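Local coordinates for protein ninB (Enterobacteria phage lambda, PDB 1PC6) that probably acts as the phage recombination protein Orf, with functions resembling those of RecFOR in the initiation of genetic exchange, at residues A[81-86]-A[94-99]. Sequence-based numbering, arbitrary orientation.
Sequences KQQDVV and FVVIGQ
Lys-81 CE and Gln-82 O both lie off the same side of the Gln-99 amide plane, CE well out to the side rather than over the group; Asp-84 OD2 lies near that plane, past NE2. Gln-99 NE2 gives a weak hydrogen bond to Gln-82 O (2.8 Å, 129° at the hydrogen). CG of Gln-99 is anti to its carbonyl carbon, beside the backbone N (chi1 -60°), where it touches Lys-81 CB at 3.4 Å and CE at 3.5 Å; the two side chains cross at about a right angle. The Asp-84 carboxylate stands 83° from the amide plane, with OD2 3.9 Å from Gln-99 NE2, too far for a bond. Gln-83's extended chain crosses Val-96 at about a right angle, CB 3.5 Å from Val-96 CG1, while NE2 is 3.7 Å from Gly-98 CA. Gln-83 OE1 bonds Val-96 N of the second subunit, and Val-96 O here takes Gln-83 NE2 of that subunit. The Phe-94 ring lies obliquely to Val-86 O and Val-85 CG1.

Between these ends the strands pair antiparallel. Asp-84 and Ile-97 exchange two bonds, the one from Asp-84 N weak; Val-86 and Val-95 exchange two more, Val-95 N reaching Val-86 O at 2.8 Å. On one face Val-86 and Val-95 lie side by side, pointing the same way, and Val-86 CG1 also meets Ile-97 CD1 at 3.8 Å. The other face carries Val-85 and Val-96, CG2 to CG2.

This is a two-stranded beta hairpin, 84-87 with 94-97, rising from the end of helix 69-80. Lys-81 salt-bridges Glu-108 of helix 106-122, while Val-86 packs on Trp-62 of the second subunit and Val-96 on its counterpart there, making the hairpin part of the dimer interface.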
loop_
_atom_site.group_PDB
_atom_site.type_symbol
_atom_site.label_atom_id
_atom_site.label_comp_id
_atom_site.label_asym_id
_atom_site.label_seq_id
_atom_site.Cartn_x
_atom_site.Cartn_y
_atom_site.Cartn_z
ATOM N N LYS A 81 -14.394 3.820 10.849
ATOM C CA LYS A 81 -13.684 3.328 12.017
ATOM C C LYS A 81 -12.879 4.446 12.662
ATOM O O LYS A 81 -12.129 5.149 11.977
ATOM C CB LYS A 81 -12.761 2.181 11.606
ATOM C CG LYS A 81 -13.125 1.548 10.255
ATOM C CD LYS A 81 -12.909 0.020 10.226
ATOM C CE LYS A 81 -11.470 -0.376 10.573
ATOM N NZ LYS A 81 -11.351 -1.801 11.027
ATOM N N GLN A 82 -13.044 4.606 13.976
ATOM C CA GLN A 82 -12.335 5.638 14.737
ATOM C C GLN A 82 -10.842 5.534 14.568
ATOM O O GLN A 82 -10.284 4.444 14.627
ATOM C CB GLN A 82 -12.625 5.525 16.227
ATOM C CG GLN A 82 -14.074 5.674 16.607
ATOM C CD GLN A 82 -14.224 6.236 18.006
ATOM O OE1 GLN A 82 -13.547 5.787 18.934
ATOM N NE2 GLN A 82 -15.109 7.224 18.167
ATOM N N GLN A 83 -10.193 6.672 14.381
ATOM C CA GLN A 83 -8.750 6.684 14.215
ATOM C C GLN A 83 -8.099 6.352 15.544
ATOM O O GLN A 83 -8.551 6.843 16.571
ATOM C CB GLN A 83 -8.293 8.065 13.760
ATOM C CG GLN A 83 -8.796 8.454 12.395
ATOM C CD GLN A 83 -8.074 9.660 11.854
ATOM O OE1 GLN A 83 -8.166 10.751 12.414
ATOM N NE2 GLN A 83 -7.340 9.472 10.766
ATOM N N ASP A 84 -7.054 5.524 15.541
ATOM C CA ASP A 84 -6.374 5.189 16.797
ATOM C C ASP A 84 -5.355 6.258 17.165
ATOM O O ASP A 84 -4.837 6.942 16.299
ATOM C CB ASP A 84 -5.669 3.826 16.712
ATOM C CG ASP A 84 -6.625 2.662 16.895
ATOM O OD1 ASP A 84 -7.707 2.876 17.480
ATOM O OD2 ASP A 84 -6.303 1.530 16.478
ATOM N N VAL A 85 -5.076 6.408 18.451
ATOM C CA VAL A 85 -4.108 7.399 18.902
ATOM C C VAL A 85 -2.986 6.697 19.631
ATOM O O VAL A 85 -3.233 5.743 20.356
ATOM C CB VAL A 85 -4.736 8.401 19.875
ATOM C CG1 VAL A 85 -3.676 9.366 20.372
ATOM C CG2 VAL A 85 -5.856 9.152 19.186
ATOM N N VAL A 86 -1.758 7.176 19.468
ATOM C CA VAL A 86 -0.632 6.534 20.134
ATOM C C VAL A 86 0.480 7.545 20.483
ATOM O O VAL A 86 0.557 8.616 19.880
ATOM C CB VAL A 86 -0.106 5.399 19.226
ATOM C CG1 VAL A 86 0.684 5.979 18.060
ATOM C CG2 VAL A 86 0.698 4.418 20.032
ATOM N N PHE A 94 1.519 13.114 20.739
ATOM C CA PHE A 94 0.818 11.973 20.212
ATOM C C PHE A 94 0.707 11.974 18.703
ATOM O O PHE A 94 0.884 13.003 18.035
ATOM C CB PHE A 94 -0.572 11.912 20.864
ATOM C CG PHE A 94 -0.518 11.725 22.349
ATOM C CD1 PHE A 94 -0.520 10.448 22.902
ATOM C CD2 PHE A 94 -0.355 12.822 23.192
ATOM C CE1 PHE A 94 -0.352 10.260 24.281
ATOM C CE2 PHE A 94 -0.184 12.648 24.575
ATOM C CZ PHE A 94 -0.180 11.363 25.119
ATOM N N VAL A 95 0.435 10.786 18.179
ATOM C CA VAL A 95 0.246 10.594 16.761
ATOM C C VAL A 95 -1.039 9.798 16.581
ATOM O O VAL A 95 -1.238 8.756 17.214
ATOM C CB VAL A 95 1.461 9.861 16.110
ATOM C CG1 VAL A 95 2.078 8.905 17.089
ATOM C CG2 VAL A 95 1.008 9.112 14.857
ATOM N N VAL A 96 -1.924 10.335 15.744
ATOM C CA VAL A 96 -3.203 9.704 15.456
ATOM C C VAL A 96 -3.054 8.929 14.162
ATOM O O VAL A 96 -2.545 9.449 13.173
ATOM C CB VAL A 96 -4.318 10.745 15.316
ATOM C CG1 VAL A 96 -5.572 10.093 14.777
ATOM C CG2 VAL A 96 -4.596 11.379 16.662
ATOM N N ILE A 97 -3.497 7.681 14.178
ATOM C CA ILE A 97 -3.369 6.806 13.029
ATOM C C ILE A 97 -4.710 6.362 12.485
ATOM O O ILE A 97 -5.581 5.926 13.244
ATOM C CB ILE A 97 -2.576 5.533 13.404
ATOM C CG1 ILE A 97 -1.255 5.925 14.073
ATOM C CG2 ILE A 97 -2.389 4.638 12.171
ATOM C CD1 ILE A 97 -0.482 4.756 14.610
ATOM N N GLY A 98 -4.867 6.459 11.166
ATOM C CA GLY A 98 -6.102 6.025 10.539
ATOM C C GLY A 98 -6.100 4.506 10.401
ATOM O O GLY A 98 -5.093 3.855 10.696
ATOM N N GLN A 99 -7.219 3.932 9.962
ATOM C CA GLN A 99 -7.310 2.483 9.797
ATOM C C GLN A 99 -6.794 2.070 8.434
ATOM O O GLN A 99 -6.957 2.796 7.455
ATOM C CB GLN A 99 -8.756 2.010 9.944
ATOM C CG GLN A 99 -9.380 2.325 11.291
ATOM C CD GLN A 99 -8.519 1.874 12.452
ATOM O OE1 GLN A 99 -7.996 0.758 12.458
ATOM N NE2 GLN A 99 -8.377 2.740 13.450
#